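Local coordinates for protein nidogen (Mus musculus, PDB 1NPE) that probably binds the laminin gamma-1 chain through this six-bladed YWTD beta-propeller domain of a basement-membrane glycoprotein, at residues P58-A63 with I93-S98. Sequence-based numbering, arbitrary orientation.
With CD (cadmium ion), chain C.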
ATOM      1  N   PRO A  58     -13.115  -1.296   0.417  1.00 25.88           N
ATOM      2  CA  PRO A  58     -12.141  -0.926  -0.614  1.00 25.41           C
ATOM      3  C   PRO A  58     -12.698  -1.220  -2.006  1.00 25.16           C
ATOM      4  O   PRO A  58     -13.745  -1.857  -2.131  1.00 26.13           O
ATOM      5  CB  PRO A  58     -10.962  -1.843  -0.300  1.00 25.05           C
ATOM      6  CG  PRO A  58     -11.635  -3.086   0.127  1.00 26.15           C
ATOM      7  CD  PRO A  58     -12.708  -2.559   1.062  1.00 25.15           C
ATOM      8  N   SER A  59     -11.992  -0.784  -3.048  1.00 23.75           N
ATOM      9  CA  SER A  59     -12.457  -1.019  -4.413  1.00 23.55           C
ATOM     10  C   SER A  59     -11.431  -0.711  -5.498  1.00 21.58           C
ATOM     11  O   SER A  59     -10.363  -0.165  -5.236  1.00 21.11           O
ATOM     12  CB  SER A  59     -13.722  -0.202  -4.693  1.00 24.27           C
ATOM     13  OG  SER A  59     -13.425   1.183  -4.756  1.00 29.11           O
ATOM     14  N   ILE A  60     -11.774  -1.107  -6.716  1.00 21.51           N
ATOM     15  CA  ILE A  60     -10.958  -0.871  -7.902  1.00 20.23           C
ATOM     16  C   ILE A  60     -11.914  -0.238  -8.895  1.00 20.80           C
ATOM     17  O   ILE A  60     -13.017  -0.751  -9.108  1.00 21.96           O
ATOM     18  CB  ILE A  60     -10.378  -2.184  -8.475  1.00 20.64           C
ATOM     19  CG1 ILE A  60      -9.323  -2.736  -7.513  1.00 19.79           C
ATOM     20  CG2 ILE A  60      -9.782  -1.953  -9.870  1.00 18.87           C
ATOM     21  CD1 ILE A  60      -8.737  -4.052  -7.930  1.00 20.85           C
ATOM     22  N   GLY A  61     -11.521   0.909  -9.444  1.00 20.03           N
ATOM     23  CA  GLY A  61     -12.377   1.600 -10.389  1.00 21.55           C
ATOM     24  C   GLY A  61     -11.681   2.161 -11.611  1.00 23.34           C
ATOM     25  O   GLY A  61     -10.460   2.046 -11.765  1.00 23.95           O
ATOM     26  N   ARG A  62     -12.469   2.777 -12.486  1.00 24.51           N
ATOM     27  CA  ARG A  62     -11.945   3.360 -13.713  1.00 25.07           C
ATOM     28  C   ARG A  62     -12.831   4.475 -14.253  1.00 26.36           C
ATOM     29  O   ARG A  62     -14.032   4.523 -13.982  1.00 26.05           O
ATOM     30  CB  ARG A  62     -11.766   2.285 -14.787  1.00 24.34           C
ATOM     31  CG  ARG A  62     -13.054   1.590 -15.200  1.00 22.67           C
ATOM     32  CD  ARG A  62     -12.815   0.647 -16.368  1.00 19.14           C
ATOM     33  NE  ARG A  62     -14.051   0.012 -16.800  1.00 18.89           N
ATOM     34  CZ  ARG A  62     -14.156  -0.804 -17.844  1.00 19.59           C
ATOM     35  NH1 ARG A  62     -13.091  -1.097 -18.582  1.00 17.07           N
ATOM     36  NH2 ARG A  62     -15.333  -1.325 -18.150  1.00 19.33           N
ATOM     37  N   ALA A  63     -12.221   5.346 -15.050  1.00 27.11           N
ATOM     38  CA  ALA A  63     -12.912   6.473 -15.662  1.00 28.09           C
ATOM     39  C   ALA A  63     -12.119   6.937 -16.873  1.00 29.08           C
ATOM     40  O   ALA A  63     -10.886   6.905 -16.859  1.00 28.60           O
ATOM     41  CB  ALA A  63     -13.041   7.612 -14.659  1.00 27.48           C
ATOM     42  N   ILE A  93      -6.380  -6.508 -16.201  1.00 22.46           N
ATOM     43  CA  ILE A  93      -5.767  -5.744 -15.122  1.00 20.41           C
ATOM     44  C   ILE A  93      -5.080  -6.704 -14.146  1.00 20.33           C
ATOM     45  O   ILE A  93      -5.396  -7.898 -14.108  1.00 20.10           O
ATOM     46  CB  ILE A  93      -6.811  -4.904 -14.341  1.00 20.37           C
ATOM     47  CG1 ILE A  93      -7.811  -5.810 -13.618  1.00 21.77           C
ATOM     48  CG2 ILE A  93      -7.570  -3.994 -15.283  1.00 20.93           C
ATOM     49  CD1 ILE A  93      -8.746  -5.055 -12.691  1.00 22.09           C
ATOM     50  N   PHE A  94      -4.114  -6.181 -13.397  1.00 18.09           N
ATOM     51  CA  PHE A  94      -3.377  -6.944 -12.394  1.00 16.59           C
ATOM     52  C   PHE A  94      -3.308  -6.045 -11.166  1.00 15.97           C
ATOM     53  O   PHE A  94      -3.217  -4.826 -11.305  1.00 15.03           O
ATOM     54  CB  PHE A  94      -1.930  -7.214 -12.833  1.00 16.43           C
ATOM     55  CG  PHE A  94      -1.793  -8.123 -14.023  1.00 16.19           C
ATOM     56  CD1 PHE A  94      -1.432  -9.457 -13.855  1.00 15.23           C
ATOM     57  CD2 PHE A  94      -1.949  -7.631 -15.317  1.00 17.40           C
ATOM     58  CE1 PHE A  94      -1.222 -10.289 -14.962  1.00 15.66           C
ATOM     59  CE2 PHE A  94      -1.741  -8.452 -16.427  1.00 17.57           C
ATOM     60  CZ  PHE A  94      -1.374  -9.786 -16.247  1.00 16.38           C
ATOM     61  N   TRP A  95      -3.340  -6.623  -9.967  1.00 13.97           N
ATOM     62  CA  TRP A  95      -3.227  -5.790  -8.776  1.00 13.98           C
ATOM     63  C   TRP A  95      -2.660  -6.526  -7.576  1.00 13.29           C
ATOM     64  O   TRP A  95      -2.681  -7.757  -7.516  1.00 12.85           O
ATOM     65  CB  TRP A  95      -4.568  -5.120  -8.420  1.00 13.38           C
ATOM     66  CG  TRP A  95      -5.588  -6.013  -7.769  1.00 12.88           C
ATOM     67  CD1 TRP A  95      -5.768  -6.210  -6.428  1.00 13.48           C
ATOM     68  CD2 TRP A  95      -6.616  -6.760  -8.426  1.00 13.33           C
ATOM     69  NE1 TRP A  95      -6.852  -7.023  -6.210  1.00 14.07           N
ATOM     70  CE2 TRP A  95      -7.393  -7.374  -7.418  1.00 14.05           C
ATOM     71  CE3 TRP A  95      -6.963  -6.963  -9.767  1.00 13.74           C
ATOM     72  CZ2 TRP A  95      -8.502  -8.179  -7.709  1.00 14.04           C
ATOM     73  CZ3 TRP A  95      -8.067  -7.766 -10.058  1.00 16.05           C
ATOM     74  CH2 TRP A  95      -8.822  -8.362  -9.030  1.00 15.97           C
ATOM     75  N   THR A  96      -2.112  -5.756  -6.645  1.00 12.13           N
ATOM     76  CA  THR A  96      -1.557  -6.307  -5.424  1.00 11.63           C
ATOM     77  C   THR A  96      -2.545  -6.060  -4.296  1.00 12.18           C
ATOM     78  O   THR A  96      -3.265  -5.063  -4.295  1.00 13.56           O
ATOM     79  CB  THR A  96      -0.222  -5.629  -5.056  1.00 13.26           C
ATOM     80  OG1 THR A  96      -0.420  -4.210  -4.940  1.00 15.43           O
ATOM     81  CG2 THR A  96       0.827  -5.914  -6.124  1.00 12.46           C
ATOM     82  N   ASP A  97      -2.584  -6.984  -3.345  1.00 12.43           N
ATOM     83  CA  ASP A  97      -3.455  -6.883  -2.190  1.00 11.56           C
ATOM     84  C   ASP A  97      -2.588  -7.311  -1.018  1.00 12.13           C
ATOM     85  O   ASP A  97      -2.249  -8.484  -0.889  1.00 13.08           O
ATOM     86  CB  ASP A  97      -4.659  -7.817  -2.343  1.00 12.37           C
ATOM     87  CG  ASP A  97      -5.675  -7.654  -1.230  1.00 14.29           C
ATOM     88  OD1 ASP A  97      -5.280  -7.473  -0.056  1.00 13.40           O
ATOM     89  OD2 ASP A  97      -6.881  -7.722  -1.529  1.00 16.67           O
ATOM     90  N   SER A  98      -2.229  -6.351  -0.174  1.00 11.81           N
ATOM     91  CA  SER A  98      -1.368  -6.602   0.975  1.00 13.80           C
ATOM     92  C   SER A  98      -2.076  -7.101   2.236  1.00 13.92           C
ATOM     93  O   SER A  98      -1.438  -7.298   3.276  1.00 14.86           O
ATOM     94  CB  SER A  98      -0.562  -5.346   1.295  1.00 12.87           C
ATOM     95  OG  SER A  98      -1.434  -4.284   1.629  1.00 14.82           O
TER
HETATM   96 CD    CD C5001      -0.122  -9.029   4.259  1.00 25.29          CD
HETATM   97  O   HOH W   1       1.072 -10.686   5.665  1.00 24.75           O
HETATM   98  O   HOH W   2       0.640  -6.849   5.511  1.00 16.80           O
HETATM   99  O   HOH W   3      -2.294  -9.184   5.815  1.00 21.40           O
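Ile60 reaches from one blade of the six-bladed YWTD beta-propeller to Trp95 and Ile93 of the next, a worked example of how adjacent blades are joined by apolar side chains that meet between them, while Ile60 keeps its backbone hydrogen bonds to Ile73 and Ile74 within its own blade. The tight part is a CH-pi contact. The methyl CD1 of Ile60 stands over one face of the Trp95 indole, 3.5 Å from the centroid of the five-membered ring and 14° off its normal. The CG1 branch of Ile60 is extended (chi2 177°), which carries this methyl across the gap between strands whose nearest CA atoms, in Ile60 and Trp95, are 9.2 Å apart. Beside this the packing is looser: Ile60 CG2 comes no nearer than 4.3 Å to Ile93 CD1. Ile73 of its own blade and Ile84 of the next also touch the buried Ile60. Beyond Trp95 the strand turns polar. There Asp97 OD1 accepts hydrogen bonds from Ser80, Gln99 and Leu100, and the cadmium ion just beyond is bound by Ser98, Asp101, Val122 and three waters. Ser98 contributes its backbone carbonyl, with O 2.4 Å from the metal.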